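Local coordinates for UspA1 (Moraxella catarrhalis, PDB 3NTN), which is a trimeric autotransporter adhesin of the outer membrane that binds fibronectin and the receptor CEACAM1, at the interface of chains A and B. Numbering follows the deposited sequence. Chains: chain A/B, UspA1.

Contact 1: the interface of chains A and B. Residues chain A 151-153; chain B 162-165.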
loop_
_atom_site.group_PDB
_atom_site.type_symbol
_atom_site.label_atom_id
_atom_site.label_comp_id
_atom_site.label_asym_id
_atom_site.label_seq_id
_atom_site.Cartn_x
_atom_site.Cartn_y
_atom_site.Cartn_z
ATOM N N GLY A 151 5.161 -5.688 -12.451
ATOM C CA GLY A 151 5.170 -4.323 -11.928
ATOM C C GLY A 151 5.475 -4.217 -10.448
ATOM O O GLY A 151 5.712 -5.196 -9.786
ATOM N N THR A 152 5.481 -3.010 -9.915
ATOM C CA THR A 152 5.780 -2.812 -8.520
ATOM C C THR A 152 4.672 -1.973 -7.897
ATOM O O THR A 152 3.778 -1.491 -8.581
ATOM C CB THR A 152 7.129 -2.099 -8.350
ATOM O OG1 THR A 152 7.123 -0.890 -9.109
ATOM C CG2 THR A 152 8.305 -2.985 -8.821
ATOM N N VAL A 153 4.689 -1.862 -6.582
ATOM C CA VAL A 153 3.870 -0.929 -5.872
ATOM C C VAL A 153 4.743 0.204 -5.398
ATOM O O VAL A 153 5.740 -0.032 -4.715
ATOM C CB VAL A 153 3.197 -1.628 -4.673
ATOM C CG1 VAL A 153 2.370 -0.623 -3.870
ATOM C CG2 VAL A 153 2.291 -2.748 -5.196
ATOM N N ARG B 162 4.893 -8.635 -5.520
ATOM C CA ARG B 162 5.321 -7.339 -6.032
ATOM C C ARG B 162 6.256 -6.676 -5.047
ATOM O O ARG B 162 5.911 -6.536 -3.843
ATOM C CB ARG B 162 4.164 -6.343 -6.283
ATOM C CG ARG B 162 3.316 -6.583 -7.472
ATOM C CD ARG B 162 2.252 -5.513 -7.685
ATOM N NE ARG B 162 1.572 -5.822 -8.925
ATOM C CZ ARG B 162 0.452 -6.536 -9.055
ATOM N NH1 ARG B 162 -0.205 -7.027 -8.008
ATOM N NH2 ARG B 162 -0.013 -6.767 -10.273
ATOM N N GLN B 163 7.386 -6.177 -5.581
ATOM C CA GLN B 163 8.250 -5.316 -4.805
ATOM C C GLN B 163 7.531 -4.042 -4.351
ATOM O O GLN B 163 6.677 -3.507 -5.055
ATOM C CB GLN B 163 9.488 -4.988 -5.611
ATOM C CG GLN B 163 10.402 -6.212 -5.891
ATOM C CD GLN B 163 11.590 -5.843 -6.747
ATOM O OE1 GLN B 163 11.426 -5.219 -7.805
ATOM N NE2 GLN B 163 12.808 -6.218 -6.304
ATOM N N ILE B 164 7.831 -3.567 -3.158
ATOM C CA ILE B 164 7.348 -2.246 -2.731
ATOM C C ILE B 164 8.516 -1.268 -2.797
ATOM O O ILE B 164 9.568 -1.582 -2.252
ATOM C CB ILE B 164 6.656 -2.241 -1.344
ATOM C CG1 ILE B 164 5.628 -3.365 -1.283
ATOM C CG2 ILE B 164 5.966 -0.884 -1.181
ATOM C CD1 ILE B 164 4.695 -3.436 0.026
ATOM N N VAL B 165 8.379 -0.163 -3.523
ATOM C CA VAL B 165 9.556 0.666 -3.839
ATOM C C VAL B 165 9.444 2.117 -3.342
ATOM O O VAL B 165 8.331 2.599 -3.036
ATOM C CB VAL B 165 9.883 0.681 -5.360
ATOM C CG1 VAL B 165 10.155 -0.781 -5.911
ATOM C CG2 VAL B 165 8.815 1.435 -6.154
HETATM O O HOH W 1 7.888 -6.685 -8.345
#

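Contact 2: the interface of chains A and B. Residues chain A 97, 99, 113; chain B 102-103, 118-119, 162.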
loop_
_atom_site.group_PDB
_atom_site.type_symbol
_atom_site.label_atom_id
_atom_site.label_comp_id
_atom_site.label_asym_id
_atom_site.label_seq_id
_atom_site.Cartn_x
_atom_site.Cartn_y
_atom_site.Cartn_z
ATOM N N ASN A 97 -3.483 -2.338 -16.827
ATOM C CA ASN A 97 -3.710 -2.733 -15.424
ATOM C C ASN A 97 -2.873 -1.930 -14.439
ATOM O O ASN A 97 -2.224 -2.505 -13.541
ATOM C CB ASN A 97 -3.404 -4.241 -15.250
ATOM C CG ASN A 97 -4.234 -5.109 -16.170
ATOM O OD1 ASN A 97 -5.445 -5.273 -15.991
ATOM N ND2 ASN A 97 -3.580 -5.669 -17.163
ATOM N N PHE A 99 -2.724 1.265 -11.636
ATOM C CA PHE A 99 -3.674 1.790 -10.645
ATOM C C PHE A 99 -3.008 2.895 -9.879
ATOM O O PHE A 99 -1.990 2.640 -9.233
ATOM C CB PHE A 99 -4.143 0.658 -9.696
ATOM C CG PHE A 99 -4.893 -0.445 -10.428
ATOM C CD1 PHE A 99 -6.288 -0.321 -10.733
ATOM C CD2 PHE A 99 -4.192 -1.578 -10.912
ATOM C CE1 PHE A 99 -6.945 -1.358 -11.476
ATOM C CE2 PHE A 99 -4.857 -2.597 -11.626
ATOM C CZ PHE A 99 -6.227 -2.480 -11.911
ATOM N N GLY A 113 0.613 -3.636 -14.437
ATOM C CA GLY A 113 0.334 -4.289 -13.164
ATOM C C GLY A 113 0.803 -3.434 -12.000
ATOM O O GLY A 113 0.674 -3.808 -10.842
ATOM N N GLY B 102 -7.665 -2.569 -7.936
ATOM C CA GLY B 102 -7.052 -3.733 -8.547
ATOM C C GLY B 102 -7.971 -4.395 -9.550
ATOM O O GLY B 102 -9.079 -3.884 -9.837
ATOM N N SER B 103 -7.524 -5.524 -10.094
ATOM C CA SER B 103 -8.270 -6.286 -11.068
ATOM C C SER B 103 -7.996 -7.764 -10.862
ATOM O O SER B 103 -6.958 -8.135 -10.328
ATOM C CB SER B 103 -7.857 -5.896 -12.477
ATOM O OG SER B 103 -6.453 -5.905 -12.611
ATOM N N GLY B 118 -3.785 -3.836 -6.787
ATOM C CA GLY B 118 -3.187 -4.386 -8.031
ATOM C C GLY B 118 -3.863 -5.565 -8.708
ATOM O O GLY B 118 -4.737 -6.185 -8.146
ATOM N N HIS B 119 -3.379 -5.860 -9.908
ATOM C CA HIS B 119 -3.842 -6.951 -10.775
ATOM C C HIS B 119 -3.358 -8.320 -10.283
ATOM O O HIS B 119 -2.169 -8.489 -9.944
ATOM C CB HIS B 119 -3.344 -6.678 -12.220
ATOM C CG HIS B 119 -3.657 -7.764 -13.200
ATOM N ND1 HIS B 119 -2.677 -8.423 -13.915
ATOM C CD2 HIS B 119 -4.836 -8.295 -13.597
ATOM C CE1 HIS B 119 -3.244 -9.319 -14.709
ATOM N NE2 HIS B 119 -4.553 -9.261 -14.531
ATOM N N ARG B 162 4.893 -8.635 -5.520
ATOM C CA ARG B 162 5.321 -7.339 -6.032
ATOM C C ARG B 162 6.256 -6.676 -5.047
ATOM O O ARG B 162 5.911 -6.536 -3.843
ATOM C CB ARG B 162 4.164 -6.343 -6.283
ATOM C CG ARG B 162 3.316 -6.583 -7.472
ATOM C CD ARG B 162 2.252 -5.513 -7.685
ATOM N NE ARG B 162 1.572 -5.822 -8.925
ATOM C CZ ARG B 162 0.452 -6.536 -9.055
ATOM N NH1 ARG B 162 -0.205 -7.027 -8.008
ATOM N NH2 ARG B 162 -0.013 -6.767 -10.273
#

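Contact 1: the interface of chains A and B
A:Val153 meets B:Arg162 at about a right angle: its CG2 methyl sits against the aliphatic CD of the arginine, 3.7 Å away. The contact belongs to the neck of a trimeric autotransporter adhesin of the YadA family, where the beta-roll head gives way to the coiled stalk and the chains pass segments to one another. With CG1 anti to the backbone N (chi1 177°), the valine keeps CG2 beside its own N, on the flank where the arginine passes. The B:Arg162 chain is extended from CG to NE, and its methylene stretch also runs by the carbonyl of A:Gly151, whose O lies 3.6 Å from CG.

A:Thr152 works on the other flank. Its CG2 methyl touches CB of B:Gln163 at 4.0 Å, the two side chains set at a slant, and the same methyl reaches CG1 of B:Val165 at 4.1 Å, this time nearly perpendicular. OG1 stands between the backbone N and the carbonyl carbon (chi1 54°), which turns CG2 toward the glutamine and valine while OG1 itself approaches CG2 of B:Val165.

Between these flanks the backbones pair as a short parallel bridge of A:Val153 with B:Ile164. A:Val153 uses both its polar backbone atoms: N donates to O of B:Gln163 at 3.0 Å, nearly straight at the hydrogen (174°), and O accepts from N of B:Val165 at 2.9 Å. CG2 of B:Ile164 lies 3.6 Å from that same carbonyl O of A:Val153, adding an apolar neighbour to the bonded oxygen. Just before the bridge, water 1 lies 3.0 Å from O of A:Gly151 and also hydrogen-bonds N of B:Gln163, linking the two segments at a point where that carbonyl and that amide are too far apart to bond directly.

Contact 2: the interface of chains A and B
Two torsions bring A:Asn97 and B:His119 face to face across the YadA-like beta-roll head: the asparagine holds CG beside its backbone N (chi1 -57°), while the histidine has CG anti to N (chi1 176°). The amide and the imidazole end up stacked, their planes 13° apart, although the side chains themselves run aslant. The amide carbon CG of A:Asn97 lies 4.0 Å above the ring plane of B:His119, toward the rim rather than over the middle. Closer to the backbone the two CB atoms touch at 3.9 Å, and OD1 of the amide is near the ring's CD2 and the hydroxyl of B:Ser103.

A:Phe99, on strand 99-101, lays its ring against the backbone of B:Gly102 and the neighbouring B:Ser103. CA of B:Gly102 sits over one face, 3.8 Å from the ring centroid, in a CH-pi contact. As the residue has no side chain, its backbone can lie close to the aromatic face. The far rim of the ring meets the serine, CZ being 3.5 Å from OG of B:Ser103, and CD2 on another part of the rim comes near CA of B:Gly118.

Toward the neck, B:Arg162 brings its guanidinium beside A:Gly113. The glycine O lies above the guanidinium plane, 2.9 Å from NE and also near NH2; neither N-H is directed at it, and the approach is not a hydrogen bond, though it may be electrostatically favourable. Within chain B, NH1 and NH2 reach end-on to O of B:His119, almost in the guanidinium plane, which fixes the group's orientation and probably helps to position the histidine backbone. The NH2 bond, 2.8 Å to O of B:His119, lies in the carbonyl plane on a lone pair; the donor NH1 at 3.1 Å from that O is clearly tilted from the plane.

Contact 1 and contact 2 lie about 10 Å apart, measured between the centres of their C-alpha atoms, on one stretch of the A-B interface. B:Arg162 belongs to both: its backbone and methylenes are at contact 1 and its guanidinium reaches back to contact 2, probably helping to connect neck and head within chain B. The deposited assembly is a trimer, as expected of this adhesin family, so the pair probably recurs between successive subunits and helps keep head and neck in register.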